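Local coordinates for 16L protein (Yaba-like disease virus, PDB 6TRR), which inhibits apoptosis of the infected cell as a tanapoxvirus protein of the M11L-like, Bcl-2-fold family, probably by binding pro-apoptotic BH3 motifs, at the interface of chains A and B. Coordinates in Å, arbitrary orientation; residue numbers count along the deposited sequence, not the author numbering. Chains: chain A/B, 16L protein.

The interface of chains A and B. Residues chain A 131, 134-137; chain B 10-13, 16.
The carbonyl oxygen of A:Leu131 meets the rim of the B:Phe12 ring, lying in the ring plane 3.6 Å from CE1, and it also accepts a hydrogen bond of 2.6 Å from OG of A:Ser134. That hydroxyl sits between its own backbone N and carbonyl carbon (chi1 57°), which folds it back onto the last turn of helix 120-134, and it too faces the ring edge. A:Glu135 lies over one face of the phenyl. Its CG, anti to the backbone N, lies 3.7 Å from the ring centroid, displaced toward the rim, in a CH-pi contact; the extended chain beyond it carries the carboxylate on past CZ, its plane 19° from that of the ring. CD1 of A:Leu131 touches CD1 of B:Phe12 at 3.8 Å.

The backbones of A:Glu135 and B:Phe12 run antiparallel as a short beta bridge, with weak hydrogen bonds on either side: B:Asn13 N to A:Ser134 O, and A:Ser137 N to O of the poorly ordered B:Asn11. The N-terminal segment of one subunit thus lies along the link between the last two helices of its partner in a two-fold dimer, which may be the biological assembly. Beyond the bridge, CB of A:Ser137 packs against CB of B:Asn13, whose side-chain oxygen OD1 caps helix 14-34 by accepting the N-H of B:Ile16 at 3.1 Å, the donor standing 56° out of the amide plane.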
ATOM      1  N   LEU A 131      -2.185 -15.488  -3.395  1.00 45.26           N
ATOM      2  CA  LEU A 131      -3.199 -16.532  -3.326  1.00 46.57           C
ATOM      3  C   LEU A 131      -2.640 -17.863  -3.810  1.00 46.10           C
ATOM      4  O   LEU A 131      -2.831 -18.901  -3.168  1.00 47.72           O
ATOM      5  CB  LEU A 131      -4.418 -16.120  -4.151  1.00 47.91           C
ATOM      6  CG  LEU A 131      -5.567 -17.123  -4.227  1.00 51.21           C
ATOM      7  CD1 LEU A 131      -6.158 -17.360  -2.849  1.00 54.89           C
ATOM      8  CD2 LEU A 131      -6.634 -16.632  -5.194  1.00 49.63           C
ATOM      9  N   SER A 134      -0.250 -19.335  -1.341  1.00 49.58           N
ATOM     10  CA  SER A 134      -0.923 -19.889  -0.175  1.00 54.19           C
ATOM     11  C   SER A 134      -1.597 -21.223  -0.458  1.00 54.98           C
ATOM     12  O   SER A 134      -1.964 -21.920   0.492  1.00 56.01           O
ATOM     13  CB  SER A 134      -1.959 -18.899   0.364  1.00 55.28           C
ATOM     14  OG  SER A 134      -2.912 -18.549  -0.624  1.00 54.26           O
ATOM     15  N   GLU A 135      -1.770 -21.596  -1.725  1.00 56.75           N
ATOM     16  CA  GLU A 135      -2.320 -22.906  -2.049  1.00 58.81           C
ATOM     17  C   GLU A 135      -1.353 -24.003  -1.620  1.00 60.68           C
ATOM     18  O   GLU A 135      -0.134 -23.812  -1.590  1.00 56.30           O
ATOM     19  CB  GLU A 135      -2.600 -23.022  -3.548  1.00 56.38           C
ATOM     20  CG  GLU A 135      -3.486 -24.193  -3.943  1.00 58.50           C
ATOM     21  CD  GLU A 135      -3.871 -24.140  -5.410  1.00 58.32           C
ATOM     22  OE1 GLU A 135      -4.608 -25.036  -5.874  1.00 59.93           O
ATOM     23  OE2 GLU A 135      -3.433 -23.195  -6.100  1.00 57.34           O
ATOM     24  N   ASN A 136      -1.911 -25.166  -1.302  1.00 67.75           N
ATOM     25  CA  ASN A 136      -1.152 -26.282  -0.748  1.00 70.23           C
ATOM     26  C   ASN A 136      -0.188 -25.775   0.319  1.00 67.70           C
ATOM     27  O   ASN A 136       1.032 -25.907   0.223  1.00 68.16           O
ATOM     28  CB  ASN A 136      -0.413 -27.043  -1.842  1.00 73.45           C
ATOM     29  CG  ASN A 136      -1.350 -27.626  -2.877  1.00 76.31           C
ATOM     30  OD1 ASN A 136      -2.161 -28.501  -2.573  1.00 79.53           O
ATOM     31  ND2 ASN A 136      -1.241 -27.147  -4.110  1.00 74.57           N
ATOM     32  N   SER A 137      -0.779 -25.176   1.352  1.00 64.44           N
ATOM     33  CA  SER A 137       0.006 -24.478   2.363  1.00 65.19           C
ATOM     34  C   SER A 137       0.982 -25.413   3.066  1.00 68.66           C
ATOM     35  O   SER A 137       2.147 -25.055   3.276  1.00 68.92           O
ATOM     36  CB  SER A 137      -0.934 -23.821   3.372  1.00 66.41           C
ATOM     37  OG  SER A 137      -1.989 -24.703   3.730  1.00 69.91           O
TER
ATOM     38  N   CYS B  10      -8.469 -26.488  -2.615  1.00132.63           N
ATOM     39  CA  CYS B  10      -7.306 -27.356  -2.534  1.00132.67           C
ATOM     40  C   CYS B  10      -6.324 -26.855  -1.479  1.00128.91           C
ATOM     41  O   CYS B  10      -5.164 -26.572  -1.779  1.00129.68           O
ATOM     42  CB  CYS B  10      -6.619 -27.450  -3.898  1.00130.60           C
ATOM     43  SG  CYS B  10      -5.380 -28.761  -4.017  1.00130.60           S
ATOM     44  N   ASN B  11      -6.811 -26.719  -0.244  1.00120.01           N
ATOM     45  CA  ASN B  11      -5.959 -26.499   0.924  1.00115.55           C
ATOM     46  C   ASN B  11      -5.231 -25.155   0.821  1.00102.85           C
ATOM     47  O   ASN B  11      -4.011 -25.077   0.669  1.00101.41           O
ATOM     48  CB  ASN B  11      -4.962 -27.654   1.086  1.00125.16           C
ATOM     49  CG  ASN B  11      -5.639 -29.016   1.091  1.00136.24           C
ATOM     50  OD1 ASN B  11      -6.038 -29.525   0.045  1.00141.47           O
ATOM     51  ND2 ASN B  11      -5.765 -29.614   2.271  1.00139.24           N
ATOM     52  N   PHE B  12      -6.026 -24.094   0.902  1.00 89.15           N
ATOM     53  CA  PHE B  12      -5.502 -22.736   0.926  1.00 81.15           C
ATOM     54  C   PHE B  12      -5.348 -22.250   2.363  1.00 80.55           C
ATOM     55  O   PHE B  12      -6.062 -22.688   3.269  1.00 84.88           O
ATOM     56  CB  PHE B  12      -6.418 -21.781   0.155  1.00 74.83           C
ATOM     57  CG  PHE B  12      -6.350 -21.937  -1.342  1.00 73.09           C
ATOM     58  CD1 PHE B  12      -5.575 -21.082  -2.107  1.00 70.38           C
ATOM     59  CD2 PHE B  12      -7.067 -22.933  -1.985  1.00 75.97           C
ATOM     60  CE1 PHE B  12      -5.513 -21.219  -3.483  1.00 68.69           C
ATOM     61  CE2 PHE B  12      -7.006 -23.074  -3.361  1.00 74.90           C
ATOM     62  CZ  PHE B  12      -6.228 -22.213  -4.108  1.00 70.32           C
ATOM     63  N   ASN B  13      -4.401 -21.333   2.562  1.00 71.21           N
ATOM     64  CA  ASN B  13      -4.105 -20.761   3.875  1.00 68.34           C
ATOM     65  C   ASN B  13      -4.004 -19.247   3.732  1.00 68.55           C
ATOM     66  O   ASN B  13      -2.995 -18.734   3.238  1.00 62.64           O
ATOM     67  CB  ASN B  13      -2.809 -21.341   4.445  1.00 68.65           C
ATOM     68  CG  ASN B  13      -2.473 -20.793   5.822  1.00 69.43           C
ATOM     69  OD1 ASN B  13      -2.711 -19.624   6.117  1.00 70.70           O
ATOM     70  ND2 ASN B  13      -1.915 -21.644   6.672  1.00 71.59           N
ATOM     71  N   ILE B  16      -0.899 -17.261   5.227  1.00 69.16           N
ATOM     72  CA  ILE B  16       0.183 -17.103   4.258  1.00 65.11           C
ATOM     73  C   ILE B  16      -0.112 -15.926   3.342  1.00 61.61           C
ATOM     74  O   ILE B  16       0.714 -15.022   3.169  1.00 60.15           O
ATOM     75  CB  ILE B  16       0.373 -18.401   3.450  1.00 63.08           C
ATOM     76  CG1 ILE B  16       0.971 -19.506   4.320  1.00 67.67           C
ATOM     77  CG2 ILE B  16       1.241 -18.159   2.206  1.00 59.79           C
ATOM     78  CD1 ILE B  16       2.467 -19.398   4.517  1.00 72.02           C
TER